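Local coordinates for protein saframycin Mx1 synthetase B (Legionella pneumophila subsp. pneumophila, PDB 3KXW) that belongs to the AMP-binding enzymes of the ANL clan and holds 5'-O-[(S)-(dodecanoyloxy)(hydroxy)phosphoryl]adenosine in a pocket, at residues 65-70 and 91-96; 252-257 and 284-289. One frame throughout, in Å; residues are numbered along the deposited sequence.

In the fold
Both contacts lie within the part of the chain that belongs to the AMP-binding enzymes, at two separate places of the fold. Contact 1 pairs two parallel strands, 67-71 and 91-95, joined through helix 76-87. Contact 2 lays the loop 284-289, which leads toward strand 293-296, along helix 250-259. Their centres are 36 Å apart, their nearest atoms about 16 Å, and they do not touch. Each keeps a similar distance from the bound 5'-O-[(S)-(dodecanoyloxy)(hydroxy)phosphoryl]adenosine: about 13 Å from the side chain of P94 in contact 1, and about 12 Å from that of I256 in contact 2, so these two side chains stand well away from the ligand.

Contact 1: residues 65-70 and 91-96; sequences GDRVLL and IAVPIY
R67 to L70 and I91 to P94 run side by side as neighbouring parallel strands of a mixed sheet, the two strands of a beta-alpha-beta unit whose connecting helix is 76-87. Five backbone hydrogen bonds hold them. I91 N gives to D66 O at 2.8 Å, I91 O takes V68 N, V93 N gives to V68 O, V93 O takes L70 N at 2.8 Å, and I95 N gives to L70 O. I91 and V93 thus each use both polar groups, reaching to the residues before and after their partners R67 and L69, as a parallel pair requires.

Side chains alternate between the two faces. R67, L69, I91 and V93 share one, where L69 meets V111 and V93 meets I110 of helix 101-114. V68, L70 and A92 on the other meet C85 of helix 76-87, and L70 CD1 rests against A92 CB at 3.9 Å. On the first face L69 turns CG anti to its backbone N (chi1 -165°), which carries CD1 over the neighbouring strand. There it lies 3.7 Å from V93 CG1, and it touches I95 CG2 as well, the leucine and isoleucine crossing at about a right angle. R67 lies alongside I91 and V93, pointing the same way, its CG 3.8 Å from V93 CG2.

Beyond these aliphatic contacts the arginine chain bends at both chi2 and chi3 (70° and 67°) and doubles back toward the start of its own segment. NE binds S114 O, at the end of helix 101-114, while NH1 reaches G65 O at 2.9 Å, with that oxygen nearly in the guanidinium plane and 3.5 Å from I91 CD1.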
ATOM      1  N   GLY A  65       1.618 -13.914 -22.112  1.00 16.62           N
ATOM      2  CA  GLY A  65       0.257 -13.442 -21.919  1.00 16.78           C
ATOM      3  C   GLY A  65      -0.565 -14.253 -20.923  1.00 15.89           C
ATOM      4  O   GLY A  65      -1.563 -13.756 -20.420  1.00 14.65           O
ATOM      5  N   ASP A  66      -0.139 -15.478 -20.622  1.00 16.92           N
ATOM      6  CA  ASP A  66      -0.781 -16.282 -19.572  1.00 15.65           C
ATOM      7  C   ASP A  66      -0.529 -15.624 -18.206  1.00 15.19           C
ATOM      8  O   ASP A  66       0.549 -15.036 -17.977  1.00 15.07           O
ATOM      9  CB  ASP A  66      -0.186 -17.714 -19.510  1.00 15.43           C
ATOM     10  CG  ASP A  66      -0.638 -18.624 -20.660  1.00 20.08           C
ATOM     11  OD1 ASP A  66      -1.573 -18.255 -21.399  1.00 19.38           O
ATOM     12  OD2 ASP A  66      -0.037 -19.721 -20.809  1.00 18.03           O
ATOM     13  N   ARG A  67      -1.494 -15.746 -17.300  1.00 13.73           N
ATOM     14  CA  ARG A  67      -1.322 -15.244 -15.950  1.00 14.02           C
ATOM     15  C   ARG A  67      -0.737 -16.345 -15.068  1.00 14.34           C
ATOM     16  O   ARG A  67      -1.151 -17.500 -15.147  1.00 16.60           O
ATOM     17  CB  ARG A  67      -2.637 -14.739 -15.340  1.00 12.66           C
ATOM     18  CG  ARG A  67      -3.053 -13.340 -15.801  1.00 15.65           C
ATOM     19  CD  ARG A  67      -3.490 -13.352 -17.276  1.00 15.01           C
ATOM     20  NE  ARG A  67      -4.726 -14.104 -17.488  1.00 16.30           N
ATOM     21  CZ  ARG A  67      -5.062 -14.678 -18.643  1.00 17.29           C
ATOM     22  NH1 ARG A  67      -4.234 -14.599 -19.688  1.00 16.16           N
ATOM     23  NH2 ARG A  67      -6.218 -15.334 -18.750  1.00 16.30           N
ATOM     24  N   VAL A  68       0.212 -15.957 -14.223  1.00 14.11           N
ATOM     25  CA  VAL A  68       0.785 -16.855 -13.234  1.00 14.69           C
ATOM     26  C   VAL A  68       0.539 -16.246 -11.871  1.00 14.73           C
ATOM     27  O   VAL A  68       0.955 -15.117 -11.598  1.00 14.94           O
ATOM     28  CB  VAL A  68       2.296 -17.070 -13.465  1.00 15.06           C
ATOM     29  CG1 VAL A  68       2.910 -17.958 -12.361  1.00 14.74           C
ATOM     30  CG2 VAL A  68       2.552 -17.650 -14.866  1.00 14.96           C
ATOM     31  N   LEU A  69      -0.193 -16.977 -11.033  1.00 14.79           N
ATOM     32  CA  LEU A  69      -0.522 -16.525  -9.689  1.00 14.37           C
ATOM     33  C   LEU A  69       0.686 -16.679  -8.765  1.00 14.14           C
ATOM     34  O   LEU A  69       1.345 -17.711  -8.779  1.00 14.90           O
ATOM     35  CB  LEU A  69      -1.690 -17.367  -9.154  1.00 14.24           C
ATOM     36  CG  LEU A  69      -2.399 -16.813  -7.930  1.00 16.48           C
ATOM     37  CD1 LEU A  69      -3.058 -15.477  -8.298  1.00 15.15           C
ATOM     38  CD2 LEU A  69      -3.430 -17.830  -7.370  1.00 16.15           C
ATOM     39  N   LEU A  70       0.967 -15.677  -7.944  1.00 12.77           N
ATOM     40  CA  LEU A  70       2.124 -15.758  -7.061  1.00 15.04           C
ATOM     41  C   LEU A  70       1.659 -15.671  -5.632  1.00 15.29           C
ATOM     42  O   LEU A  70       1.282 -14.607  -5.170  1.00 14.89           O
ATOM     43  CB  LEU A  70       3.100 -14.623  -7.336  1.00 14.49           C
ATOM     44  CG  LEU A  70       3.592 -14.543  -8.775  1.00 13.44           C
ATOM     45  CD1 LEU A  70       4.566 -13.367  -8.945  1.00 13.54           C
ATOM     46  CD2 LEU A  70       4.286 -15.842  -9.176  1.00 13.00           C
ATOM     47  N   ILE A  91       2.084 -12.835 -17.243  1.00 12.79           N
ATOM     48  CA  ILE A  91       1.516 -11.746 -16.463  1.00 13.05           C
ATOM     49  C   ILE A  91       1.513 -12.165 -14.983  1.00 12.19           C
ATOM     50  O   ILE A  91       0.782 -13.065 -14.595  1.00 13.61           O
ATOM     51  CB  ILE A  91       0.100 -11.400 -16.944  1.00 13.93           C
ATOM     52  CG1 ILE A  91       0.128 -10.958 -18.420  1.00 14.53           C
ATOM     53  CG2 ILE A  91      -0.569 -10.319 -16.030  1.00 11.94           C
ATOM     54  CD1 ILE A  91      -1.223 -10.595 -18.971  1.00 15.56           C
ATOM     55  N   ALA A  92       2.339 -11.517 -14.166  1.00 11.86           N
ATOM     56  CA  ALA A  92       2.424 -11.886 -12.759  1.00 12.47           C
ATOM     57  C   ALA A  92       1.178 -11.441 -12.022  1.00 13.89           C
ATOM     58  O   ALA A  92       0.700 -10.334 -12.246  1.00 12.82           O
ATOM     59  CB  ALA A  92       3.685 -11.274 -12.108  1.00 12.58           C
ATOM     60  N   VAL A  93       0.663 -12.296 -11.136  1.00 14.06           N
ATOM     61  CA  VAL A  93      -0.493 -11.941 -10.317  1.00 13.65           C
ATOM     62  C   VAL A  93      -0.220 -12.257  -8.846  1.00 14.74           C
ATOM     63  O   VAL A  93      -0.507 -13.356  -8.360  1.00 14.60           O
ATOM     64  CB  VAL A  93      -1.810 -12.661 -10.781  1.00 15.18           C
ATOM     65  CG1 VAL A  93      -3.001 -12.149  -9.950  1.00 14.05           C
ATOM     66  CG2 VAL A  93      -2.052 -12.448 -12.295  1.00 12.76           C
ATOM     67  N   PRO A  94       0.347 -11.283  -8.129  1.00 14.26           N
ATOM     68  CA  PRO A  94       0.678 -11.447  -6.711  1.00 15.36           C
ATOM     69  C   PRO A  94      -0.536 -11.430  -5.789  1.00 16.38           C
ATOM     70  O   PRO A  94      -1.399 -10.565  -5.950  1.00 18.10           O
ATOM     71  CB  PRO A  94       1.531 -10.207  -6.399  1.00 17.47           C
ATOM     72  CG  PRO A  94       2.011  -9.703  -7.689  1.00 15.64           C
ATOM     73  CD  PRO A  94       0.894 -10.037  -8.680  1.00 15.64           C
ATOM     74  N   ILE A  95      -0.592 -12.350  -4.830  1.00 17.63           N
ATOM     75  CA  ILE A  95      -1.651 -12.320  -3.823  1.00 19.89           C
ATOM     76  C   ILE A  95      -1.100 -12.637  -2.429  1.00 21.07           C
ATOM     77  O   ILE A  95      -0.140 -13.391  -2.296  1.00 20.73           O
ATOM     78  CB  ILE A  95      -2.797 -13.327  -4.140  1.00 19.04           C
ATOM     79  CG1 ILE A  95      -2.301 -14.771  -4.033  1.00 20.87           C
ATOM     80  CG2 ILE A  95      -3.390 -13.063  -5.502  1.00 20.40           C
ATOM     81  CD1 ILE A  95      -3.430 -15.846  -4.134  1.00 21.84           C
ATOM     82  N   TYR A  96      -1.713 -12.043  -1.407  1.00 23.78           N
ATOM     83  CA  TYR A  96      -1.462 -12.394  -0.006  1.00 24.78           C
ATOM     84  C   TYR A  96      -1.807 -13.854   0.215  1.00 23.57           C
ATOM     85  O   TYR A  96      -2.826 -14.323  -0.276  1.00 24.33           O
ATOM     86  CB  TYR A  96      -2.384 -11.580   0.916  1.00 26.45           C
ATOM     87  CG  TYR A  96      -2.146 -10.088   0.956  1.00 27.65           C
ATOM     88  CD1 TYR A  96      -1.274  -9.523   1.901  1.00 31.73           C
ATOM     89  CD2 TYR A  96      -2.825  -9.225   0.088  1.00 31.74           C
ATOM     90  CE1 TYR A  96      -1.057  -8.139   1.955  1.00 28.70           C
ATOM     91  CE2 TYR A  96      -2.607  -7.839   0.136  1.00 31.57           C
ATOM     92  CZ  TYR A  96      -1.724  -7.310   1.073  1.00 31.14           C
ATOM     93  OH  TYR A  96      -1.506  -5.948   1.109  1.00 32.18           O
TER

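Contact 2: residues 252-257 and 284-289; sequences WLKHIT and EGLDLS
L253, whose CB meets L286 across this contact, sets CD2 over one face of the W252 indole, 4.1 Å above the plane and offset toward the rim. W214 and W291 meet that tryptophan edge-to-face, and its NE1 is hydrogen-bonded to S264 OG in strand 263-266. A second flat group is the D287 carboxylate: S289 OG meets OD1 on the syn side, and S289 N comes to the same oxygen from the same face, but higher above the plane.

That second bond, to the backbone N two residues on, makes D287 to S289 an Asx turn. It lies in the beta-alpha-beta crossover from strand 263-266 through helix 269-277 to its parallel neighbour 293-296, in the loop that follows the helix. Here the loop passes along helix 250-259, and T257 makes the hydrogen bond between them. Its first torsion (chi1 -67°) puts OG1 beside the backbone N and anti to the carbonyl carbon, facing both the preceding helical turn and the loop. OG1 gives its proton to L253 O at 2.8 Å and accepts D287 N at 3.0 Å in an almost straight bond (176°). L253 O also takes the helical bond from T257 N, the two donors reaching it from opposite faces of the carbonyl plane. T257 CG2, anti to the backbone N, lies 3.8 Å from G285 O.

Two leucines flank this polar link. L286 CD2 rests on the helix backbone, 3.6 Å from L253 C and equally near K254 N, and its side chain crosses that of L253 obliquely. L288 CD2 sits 3.8 Å from I256 CG2, the two side chains at about a right angle. F313 of helix 303-313 touches L253, L286 and L288 alike.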
ATOM      1  N   TRP A 252      11.785  -0.689  12.499  1.00 15.25           N
ATOM      2  CA  TRP A 252      11.892   0.147  11.297  1.00 14.00           C
ATOM      3  C   TRP A 252      13.011   1.182  11.445  1.00 14.86           C
ATOM      4  O   TRP A 252      13.836   1.369  10.549  1.00 13.54           O
ATOM      5  CB  TRP A 252      10.572   0.871  11.050  1.00 14.60           C
ATOM      6  CG  TRP A 252      10.475   1.677   9.758  1.00 12.53           C
ATOM      7  CD1 TRP A 252      11.264   1.574   8.652  1.00 12.54           C
ATOM      8  CD2 TRP A 252       9.472   2.650   9.449  1.00 12.41           C
ATOM      9  NE1 TRP A 252      10.826   2.444   7.674  1.00 11.74           N
ATOM     10  CE2 TRP A 252       9.719   3.107   8.135  1.00 11.34           C
ATOM     11  CE3 TRP A 252       8.374   3.168  10.153  1.00 13.41           C
ATOM     12  CZ2 TRP A 252       8.918   4.075   7.509  1.00 12.95           C
ATOM     13  CZ3 TRP A 252       7.582   4.151   9.534  1.00 12.50           C
ATOM     14  CH2 TRP A 252       7.860   4.590   8.218  1.00 12.94           C
ATOM     15  N   LEU A 253      13.019   1.869  12.574  1.00 14.57           N
ATOM     16  CA  LEU A 253      13.965   2.964  12.792  1.00 14.83           C
ATOM     17  C   LEU A 253      15.357   2.428  13.138  1.00 15.40           C
ATOM     18  O   LEU A 253      16.368   3.014  12.749  1.00 16.81           O
ATOM     19  CB  LEU A 253      13.436   3.935  13.856  1.00 15.78           C
ATOM     20  CG  LEU A 253      11.975   4.360  13.669  1.00 16.96           C
ATOM     21  CD1 LEU A 253      11.598   5.335  14.786  1.00 15.92           C
ATOM     22  CD2 LEU A 253      11.708   5.005  12.302  1.00 16.17           C
ATOM     23  N   LYS A 254      15.410   1.306  13.852  1.00 16.53           N
ATOM     24  CA  LYS A 254      16.685   0.599  14.058  1.00 18.47           C
ATOM     25  C   LYS A 254      17.348   0.178  12.743  1.00 17.01           C
ATOM     26  O   LYS A 254      18.563   0.368  12.549  1.00 16.08           O
ATOM     27  CB  LYS A 254      16.506  -0.640  14.931  1.00 18.76           C
ATOM     28  CG  LYS A 254      16.419  -0.342  16.407  1.00 23.17           C
ATOM     29  CD  LYS A 254      16.544  -1.662  17.196  1.00 29.99           C
ATOM     30  CE  LYS A 254      16.553  -1.438  18.705  1.00 33.78           C
ATOM     31  NZ  LYS A 254      16.623  -2.733  19.464  1.00 37.42           N
ATOM     32  N   HIS A 255      16.574  -0.403  11.839  1.00 15.74           N
ATOM     33  CA  HIS A 255      17.160  -0.794  10.551  1.00 15.51           C
ATOM     34  C   HIS A 255      17.573   0.396   9.701  1.00 15.59           C
ATOM     35  O   HIS A 255      18.604   0.339   9.035  1.00 14.99           O
ATOM     36  CB  HIS A 255      16.243  -1.733   9.771  1.00 16.18           C
ATOM     37  CG  HIS A 255      16.137  -3.082  10.397  1.00 16.29           C
ATOM     38  ND1 HIS A 255      14.988  -3.838  10.375  1.00 19.51           N
ATOM     39  CD2 HIS A 255      17.047  -3.795  11.100  1.00 17.95           C
ATOM     40  CE1 HIS A 255      15.201  -4.975  11.015  1.00 17.65           C
ATOM     41  NE2 HIS A 255      16.441  -4.974  11.460  1.00 22.29           N
ATOM     42  N   ILE A 256      16.777   1.463   9.716  1.00 13.43           N
ATOM     43  CA  ILE A 256      17.136   2.655   8.974  1.00 12.86           C
ATOM     44  C   ILE A 256      18.484   3.120   9.489  1.00 16.11           C
ATOM     45  O   ILE A 256      19.361   3.545   8.714  1.00 15.72           O
ATOM     46  CB  ILE A 256      16.067   3.771   9.128  1.00 14.94           C
ATOM     47  CG1 ILE A 256      14.839   3.447   8.238  1.00 13.15           C
ATOM     48  CG2 ILE A 256      16.658   5.139   8.805  1.00 15.10           C
ATOM     49  CD1 ILE A 256      13.621   4.416   8.451  1.00 14.36           C
ATOM     50  N   THR A 257      18.641   3.019  10.806  1.00 16.04           N
ATOM     51  CA  THR A 257      19.863   3.435  11.476  1.00 16.07           C
ATOM     52  C   THR A 257      21.048   2.562  11.046  1.00 17.56           C
ATOM     53  O   THR A 257      22.088   3.077  10.612  1.00 17.17           O
ATOM     54  CB  THR A 257      19.707   3.341  13.010  1.00 15.98           C
ATOM     55  OG1 THR A 257      18.748   4.317  13.463  1.00 14.48           O
ATOM     56  CG2 THR A 257      21.069   3.594  13.696  1.00 19.04           C
ATOM     57  N   GLU A 284      16.899   5.114  22.515  1.00 25.64           N
ATOM     58  CA  GLU A 284      18.353   5.159  22.684  1.00 25.95           C
ATOM     59  C   GLU A 284      19.028   4.265  21.647  1.00 22.98           C
ATOM     60  O   GLU A 284      18.645   3.117  21.468  1.00 23.62           O
ATOM     61  CB  GLU A 284      18.741   4.744  24.112  1.00 29.08           C
ATOM     62  CG  GLU A 284      19.988   5.472  24.614  1.00 32.26           C
ATOM     63  CD  GLU A 284      20.362   5.173  26.076  1.00 35.85           C
ATOM     64  OE1 GLU A 284      19.481   4.796  26.889  1.00 35.43           O
ATOM     65  OE2 GLU A 284      21.566   5.328  26.408  1.00 34.95           O
ATOM     66  N   GLY A 285      20.014   4.794  20.934  1.00 21.92           N
ATOM     67  CA  GLY A 285      20.629   4.020  19.874  1.00 21.38           C
ATOM     68  C   GLY A 285      20.208   4.392  18.452  1.00 21.29           C
ATOM     69  O   GLY A 285      20.869   3.991  17.499  1.00 19.97           O
ATOM     70  N   LEU A 286      19.121   5.150  18.287  1.00 18.44           N
ATOM     71  CA  LEU A 286      18.708   5.547  16.939  1.00 18.34           C
ATOM     72  C   LEU A 286      19.614   6.638  16.386  1.00 18.74           C
ATOM     73  O   LEU A 286      20.162   7.421  17.136  1.00 20.98           O
ATOM     74  CB  LEU A 286      17.263   6.052  16.934  1.00 17.74           C
ATOM     75  CG  LEU A 286      16.192   5.033  17.294  1.00 15.69           C
ATOM     76  CD1 LEU A 286      14.808   5.704  17.277  1.00 17.30           C
ATOM     77  CD2 LEU A 286      16.246   3.833  16.347  1.00 15.51           C
ATOM     78  N   ASP A 287      19.749   6.681  15.065  1.00 17.26           N
ATOM     79  CA  ASP A 287      20.402   7.776  14.360  1.00 19.08           C
ATOM     80  C   ASP A 287      19.781   7.815  12.981  1.00 18.15           C
ATOM     81  O   ASP A 287      20.085   6.980  12.138  1.00 17.78           O
ATOM     82  CB  ASP A 287      21.903   7.546  14.224  1.00 19.68           C
ATOM     83  CG  ASP A 287      22.584   8.605  13.353  1.00 21.55           C
ATOM     84  OD1 ASP A 287      21.941   9.601  12.958  1.00 21.70           O
ATOM     85  OD2 ASP A 287      23.789   8.456  13.083  1.00 25.19           O
ATOM     86  N   LEU A 288      18.917   8.794  12.760  1.00 17.38           N
ATOM     87  CA  LEU A 288      18.116   8.836  11.554  1.00 17.51           C
ATOM     88  C   LEU A 288      18.616   9.910  10.598  1.00 17.36           C
ATOM     89  O   LEU A 288      17.891  10.333   9.696  1.00 16.97           O
ATOM     90  CB  LEU A 288      16.641   9.090  11.923  1.00 18.49           C
ATOM     91  CG  LEU A 288      16.045   8.026  12.860  1.00 17.08           C
ATOM     92  CD1 LEU A 288      14.643   8.439  13.385  1.00 18.29           C
ATOM     93  CD2 LEU A 288      16.037   6.611  12.245  1.00 16.56           C
ATOM     94  N   SER A 289      19.853  10.371  10.798  1.00 17.98           N
ATOM     95  CA  SER A 289      20.382  11.442   9.944  1.00 18.58           C
ATOM     96  C   SER A 289      20.499  11.065   8.464  1.00 16.25           C
ATOM     97  O   SER A 289      20.441  11.941   7.616  1.00 18.64           O
ATOM     98  CB  SER A 289      21.738  11.963  10.460  1.00 20.25           C
ATOM     99  OG  SER A 289      22.636  10.883  10.668  1.00 21.63           O
TER